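Local structure of sgbp-b (Bacteroides uniformis, 7K44) at residues A265-D270 against I303-N308; A272-D277 against F380-I385. The protein probably binds xyloglucan at the cell surface, as a surface glycan-binding protein of a xyloglucan utilization locus in a gut bacterium. All blocks are in the same frame, centred on the assembly; numbering follows the deposited sequence.

How the interactions relate
Both contacts lie in the C-terminal xyloglucan-binding domain. Along the chain, 265-270 comes first and 272-277 follows one residue later, both in the long loop between strands 255-264 and 283-291. Interaction 1 closes when the chain reaches 303-308, with 32 residues between its segments. Interaction 2 closes at the C-terminal end of strand 371-384, across 102 residues. The segments alternate, so the two closures cross. Their centres are about 12 Å apart and their side chains touch: Trp267 and Ile269 both pack on Val382, and Ile269 also meets Leu274. The shared loop is thereby tied to the five-stranded sheet through strand 300-305 and to the seven-stranded sheet through strand 371-384.

Interaction 1. Residues A265-D270 against I303-N308; sequences AVWGID and IYLKGN
A type I' beta turn, Leu305 to Asn308, ends strand 300-305 and brings Leu305 and Lys306 against the indole of Trp267. Lys306 lies over one face of the ring. Its CE is 3.6 Å from Trp267 CD1. This is a CH-pi contact: CE stands 3.9 Å from the centroid of the five-membered ring, 26° off the normal. Beyond CG the lysine chain is extended and runs antiparallel to the tryptophan side chain. Ala265 CB sits against the other face, toward the rim, 3.3 Å above the plane.

Leu305 meets the far end of the six-membered ring obliquely. Its CD2 is 3.9 Å and its CD1 4.0 Å from Trp267 CH2, so both methyls touch one carbon, from the Lys306 side.

The contact joins the loop after strand 255-264 to the five-stranded sheet of the glycan-binding domain. Helix 347-352 adjoins it, with Phe350 edge-to-face on Trp267. The polar ends are held from outside the two segments. Trp267 NE1 bonds to Asp356 O. Lys306 NZ bonds to Phe350 O and Arg353 O, and these carbonyls at the end of the helix probably help to stabilise its charge. Asn308 N bonds to Leu305 O (3.0 Å) and closes the turn.

Interaction 2. Residues A272-D277 against F380-I385; sequences AFLPTD and FRVVKI
Apolar packing of Leu274 on Val382 makes the inner part of this contact. Leu274 CD2 does the touching. It is 4.0 Å from Val382 CG1 and 3.8 Å from Val382 O, so one methyl rests on both the side chain and the backbone of the strand. CG of Leu274 is anti to its backbone N (chi1 -177°), which carries the branched end in toward the strand although CB itself does not point there. The leucine and valine side chains lie roughly perpendicular. The backbones stay well apart, with 7.6 Å between Leu274 CA and Val383 CA.

Here the long loop before strand 283-291 lies against the end of strand 371-384, a strand that pairs with several others in the seven-stranded antiparallel sheet. Trp347 of helix 347-352 touches both Leu274 and Val382, and Leu283 of strand 283-291 touches both Leu274 and Lys384.

At the outer side the contact is van der Waals. The extended chain of Lys384 reaches out toward Pro275, and only its end touches: NZ is 4.1 Å from Pro275 CD.

No hydrogen bond spans the two segments directly. Asn209 bridges them instead: its ND2 bonds to Val382 O and, weakly, to Phe273 O.

Interaction 1. Residues A265-D270 against I303-N308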
loop_
_atom_site.group_PDB
_atom_site.type_symbol
_atom_site.label_atom_id
_atom_site.label_comp_id
_atom_site.label_asym_id
_atom_site.label_seq_id
_atom_site.Cartn_x
_atom_site.Cartn_y
_atom_site.Cartn_z
ATOM N N ALA A 265 -19.364 -17.614 9.080
ATOM C CA ALA A 265 -19.169 -16.778 7.908
ATOM C C ALA A 265 -20.250 -17.073 6.876
ATOM O O ALA A 265 -20.926 -18.111 6.932
ATOM C CB ALA A 265 -17.779 -17.019 7.303
ATOM N N VAL A 266 -20.433 -16.141 5.947
ATOM C CA VAL A 266 -21.410 -16.268 4.872
ATOM C C VAL A 266 -20.625 -16.428 3.579
ATOM O O VAL A 266 -20.069 -15.459 3.051
ATOM C CB VAL A 266 -22.355 -15.067 4.812
ATOM C CG1 VAL A 266 -23.301 -15.205 3.625
ATOM C CG2 VAL A 266 -23.118 -14.948 6.105
ATOM N N TRP A 267 -20.585 -17.644 3.050
ATOM C CA TRP A 267 -19.697 -17.938 1.933
ATOM C C TRP A 267 -20.348 -17.759 0.567
ATOM O O TRP A 267 -19.665 -17.915 -0.451
ATOM C CB TRP A 267 -19.117 -19.349 2.073
ATOM C CG TRP A 267 -18.408 -19.570 3.382
ATOM C CD1 TRP A 267 -18.925 -20.155 4.505
ATOM C CD2 TRP A 267 -17.062 -19.189 3.706
ATOM N NE1 TRP A 267 -17.985 -20.160 5.507
ATOM C CE2 TRP A 267 -16.829 -19.586 5.041
ATOM C CE3 TRP A 267 -16.038 -18.546 3.001
ATOM C CZ2 TRP A 267 -15.613 -19.375 5.679
ATOM C CZ3 TRP A 267 -14.818 -18.336 3.633
ATOM C CH2 TRP A 267 -14.621 -18.747 4.969
ATOM N N GLY A 268 -21.627 -17.406 0.511
ATOM C CA GLY A 268 -22.328 -17.324 -0.756
ATOM C C GLY A 268 -22.101 -16.041 -1.530
ATOM O O GLY A 268 -23.045 -15.286 -1.782
ATOM N N ILE A 269 -20.853 -15.785 -1.921
ATOM C CA ILE A 269 -20.529 -14.571 -2.659
ATOM C C ILE A 269 -21.214 -14.588 -4.022
ATOM O O ILE A 269 -21.250 -15.617 -4.710
ATOM C CB ILE A 269 -19.002 -14.445 -2.790
ATOM C CG1 ILE A 269 -18.362 -14.194 -1.417
ATOM C CG2 ILE A 269 -18.622 -13.328 -3.769
ATOM C CD1 ILE A 269 -16.862 -14.434 -1.384
ATOM N N ASP A 270 -21.784 -13.446 -4.405
ATOM C CA ASP A 270 -22.385 -13.267 -5.726
ATOM C C ASP A 270 -21.416 -13.727 -6.808
ATOM O O ASP A 270 -20.255 -13.314 -6.830
ATOM C CB ASP A 270 -22.697 -11.772 -5.890
ATOM C CG ASP A 270 -23.362 -11.429 -7.217
ATOM O OD1 ASP A 270 -23.446 -12.285 -8.122
ATOM O OD2 ASP A 270 -23.807 -10.264 -7.347
ATOM N N ILE A 303 -5.508 -20.765 11.724
ATOM C CA ILE A 303 -6.744 -20.433 11.038
ATOM C C ILE A 303 -7.265 -21.703 10.391
ATOM O O ILE A 303 -6.494 -22.476 9.817
ATOM C CB ILE A 303 -6.496 -19.333 9.984
ATOM C CG1 ILE A 303 -5.894 -18.092 10.660
ATOM C CG2 ILE A 303 -7.770 -19.030 9.206
ATOM C CD1 ILE A 303 -5.972 -16.830 9.867
ATOM N N TYR A 304 -8.564 -21.954 10.508
ATOM C CA TYR A 304 -9.155 -23.077 9.797
ATOM C C TYR A 304 -10.604 -22.750 9.449
ATOM O O TYR A 304 -11.271 -21.974 10.148
ATOM C CB TYR A 304 -8.985 -24.416 10.554
ATOM C CG TYR A 304 -9.678 -24.494 11.888
ATOM C CD1 TYR A 304 -9.040 -24.076 13.050
ATOM C CD2 TYR A 304 -10.962 -24.996 11.980
ATOM C CE1 TYR A 304 -9.700 -24.149 14.288
ATOM C CE2 TYR A 304 -11.623 -25.066 13.202
ATOM C CZ TYR A 304 -10.982 -24.647 14.341
ATOM O OH TYR A 304 -11.649 -24.716 15.541
ATOM N N LEU A 305 -11.073 -23.321 8.339
ATOM C CA LEU A 305 -12.370 -22.998 7.764
ATOM C C LEU A 305 -13.251 -24.239 7.711
ATOM O O LEU A 305 -12.779 -25.340 7.397
ATOM C CB LEU A 305 -12.225 -22.440 6.349
ATOM C CG LEU A 305 -11.224 -21.296 6.199
ATOM C CD1 LEU A 305 -11.194 -20.810 4.756
ATOM C CD2 LEU A 305 -11.624 -20.156 7.113
ATOM N N LYS A 306 -14.535 -24.036 8.007
ATOM C CA LYS A 306 -15.554 -25.091 7.959
ATOM C C LYS A 306 -15.161 -26.319 8.775
ATOM O O LYS A 306 -15.517 -27.455 8.440
ATOM C CB LYS A 306 -15.951 -25.432 6.517
ATOM C CG LYS A 306 -16.715 -24.306 5.837
ATOM C CD LYS A 306 -17.221 -24.693 4.456
ATOM C CE LYS A 306 -18.133 -23.629 3.888
ATOM N NZ LYS A 306 -18.882 -24.137 2.701
ATOM N N GLY A 307 -14.452 -26.093 9.881
ATOM C CA GLY A 307 -14.106 -27.178 10.779
ATOM C C GLY A 307 -12.996 -28.069 10.295
ATOM O O GLY A 307 -12.725 -29.088 10.935
ATOM N N ASN A 308 -12.328 -27.713 9.194
ATOM C CA ASN A 308 -11.305 -28.575 8.601
ATOM C C ASN A 308 -9.960 -28.276 9.264
ATOM O O ASN A 308 -9.059 -27.653 8.696
ATOM C CB ASN A 308 -11.273 -28.399 7.086
ATOM C CG ASN A 308 -10.437 -29.452 6.398
ATOM O OD1 ASN A 308 -9.798 -30.267 7.058
ATOM N ND2 ASN A 308 -10.434 -29.441 5.067
#

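Interaction 2. Residues A272-D277 against F380-I385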
loop_
_atom_site.group_PDB
_atom_site.type_symbol
_atom_site.label_atom_id
_atom_site.label_comp_id
_atom_site.label_asym_id
_atom_site.label_seq_id
_atom_site.Cartn_x
_atom_site.Cartn_y
_atom_site.Cartn_z
ATOM N N ALA A 272 -21.180 -12.942 -9.812
ATOM C CA ALA A 272 -20.659 -11.877 -10.661
ATOM C C ALA A 272 -19.358 -11.306 -10.123
ATOM O O ALA A 272 -18.622 -10.650 -10.867
ATOM C CB ALA A 272 -21.695 -10.767 -10.830
ATOM N N PHE A 273 -19.061 -11.547 -8.848
ATOM C CA PHE A 273 -17.848 -11.051 -8.226
ATOM C C PHE A 273 -16.871 -12.152 -7.850
ATOM O O PHE A 273 -15.734 -11.845 -7.479
ATOM C CB PHE A 273 -18.205 -10.200 -7.000
ATOM C CG PHE A 273 -19.002 -8.981 -7.354
ATOM C CD1 PHE A 273 -18.361 -7.793 -7.658
ATOM C CD2 PHE A 273 -20.388 -9.034 -7.431
ATOM C CE1 PHE A 273 -19.085 -6.669 -8.006
ATOM C CE2 PHE A 273 -21.115 -7.913 -7.787
ATOM C CZ PHE A 273 -20.460 -6.726 -8.071
ATOM N N LEU A 274 -17.274 -13.416 -7.952
ATOM C CA LEU A 274 -16.365 -14.534 -7.757
ATOM C C LEU A 274 -16.952 -15.746 -8.466
ATOM O O LEU A 274 -17.853 -16.399 -7.930
ATOM C CB LEU A 274 -16.180 -14.808 -6.263
ATOM C CG LEU A 274 -15.201 -15.909 -5.853
ATOM C CD1 LEU A 274 -13.974 -15.921 -6.743
ATOM C CD2 LEU A 274 -14.802 -15.739 -4.397
ATOM N N PRO A 275 -16.485 -16.069 -9.671
ATOM C CA PRO A 275 -17.092 -17.177 -10.416
ATOM C C PRO A 275 -16.963 -18.505 -9.684
ATOM O O PRO A 275 -15.962 -18.789 -9.019
ATOM C CB PRO A 275 -16.306 -17.193 -11.731
ATOM C CG PRO A 275 -15.810 -15.785 -11.869
ATOM C CD PRO A 275 -15.492 -15.338 -10.475
ATOM N N THR A 276 -17.995 -19.333 -9.841
ATOM C CA THR A 276 -18.054 -20.607 -9.138
ATOM C C THR A 276 -16.850 -21.490 -9.449
ATOM O O THR A 276 -16.324 -22.169 -8.559
ATOM C CB THR A 276 -19.359 -21.314 -9.498
ATOM O OG1 THR A 276 -20.453 -20.426 -9.241
ATOM C CG2 THR A 276 -19.536 -22.563 -8.664
ATOM N N ASP A 277 -16.380 -21.491 -10.693
ATOM C CA ASP A 277 -15.311 -22.409 -11.062
ATOM C C ASP A 277 -13.911 -21.872 -10.773
ATOM O O ASP A 277 -12.931 -22.481 -11.215
ATOM C CB ASP A 277 -15.445 -22.858 -12.524
ATOM C CG ASP A 277 -15.320 -21.710 -13.512
ATOM O OD1 ASP A 277 -15.108 -20.553 -13.083
ATOM O OD2 ASP A 277 -15.437 -21.969 -14.729
ATOM N N PHE A 380 -13.323 -9.884 6.787
ATOM C CA PHE A 380 -12.801 -11.065 6.111
ATOM C C PHE A 380 -13.470 -11.191 4.744
ATOM O O PHE A 380 -14.700 -11.149 4.635
ATOM C CB PHE A 380 -13.054 -12.323 6.942
ATOM C CG PHE A 380 -12.339 -12.342 8.263
ATOM C CD1 PHE A 380 -12.875 -11.699 9.370
ATOM C CD2 PHE A 380 -11.142 -13.018 8.403
ATOM C CE1 PHE A 380 -12.224 -11.720 10.604
ATOM C CE2 PHE A 380 -10.476 -13.047 9.628
ATOM C CZ PHE A 380 -11.013 -12.392 10.725
ATOM N N ARG A 381 -12.657 -11.337 3.699
ATOM C CA ARG A 381 -13.149 -11.457 2.333
ATOM C C ARG A 381 -12.354 -12.532 1.611
ATOM O O ARG A 381 -11.220 -12.835 1.982
ATOM C CB ARG A 381 -13.077 -10.132 1.555
ATOM C CG ARG A 381 -11.684 -9.509 1.437
ATOM C CD ARG A 381 -11.450 -8.425 2.470
ATOM N NE ARG A 381 -10.240 -7.634 2.209
ATOM C CZ ARG A 381 -9.701 -6.804 3.097
ATOM N NH1 ARG A 381 -8.593 -6.114 2.789
ATOM N NH2 ARG A 381 -10.278 -6.640 4.293
ATOM N N VAL A 382 -12.974 -13.135 0.596
ATOM C CA VAL A 382 -12.298 -14.089 -0.285
ATOM C C VAL A 382 -12.150 -13.422 -1.644
ATOM O O VAL A 382 -13.155 -13.064 -2.274
ATOM C CB VAL A 382 -13.064 -15.416 -0.408
ATOM C CG1 VAL A 382 -12.312 -16.338 -1.374
ATOM C CG2 VAL A 382 -13.241 -16.076 0.952
ATOM N N VAL A 383 -10.898 -13.263 -2.100
ATOM C CA VAL A 383 -10.593 -12.465 -3.283
ATOM C C VAL A 383 -9.511 -13.145 -4.107
ATOM O O VAL A 383 -8.729 -13.953 -3.610
ATOM C CB VAL A 383 -10.131 -11.036 -2.917
ATOM C CG1 VAL A 383 -11.268 -10.227 -2.296
ATOM C CG2 VAL A 383 -8.923 -11.087 -2.004
ATOM N N LYS A 384 -9.437 -12.754 -5.380
ATOM C CA LYS A 384 -8.386 -13.265 -6.244
ATOM C C LYS A 384 -7.045 -12.655 -5.860
ATOM O O LYS A 384 -6.956 -11.478 -5.490
ATOM C CB LYS A 384 -8.717 -12.936 -7.698
ATOM C CG LYS A 384 -9.795 -13.841 -8.257
ATOM C CD LYS A 384 -10.086 -13.607 -9.729
ATOM C CE LYS A 384 -11.084 -14.647 -10.232
ATOM N NZ LYS A 384 -11.646 -14.312 -11.574
ATOM N N ILE A 385 -6.002 -13.472 -5.934
ATOM C CA ILE A 385 -4.632 -12.998 -5.789
ATOM C C ILE A 385 -4.184 -12.378 -7.113
ATOM O O ILE A 385 -3.623 -11.284 -7.143
ATOM C CB ILE A 385 -3.685 -14.141 -5.375
ATOM C CG1 ILE A 385 -4.192 -14.852 -4.115
ATOM C CG2 ILE A 385 -2.269 -13.614 -5.175
ATOM C CD1 ILE A 385 -3.625 -16.255 -3.951
#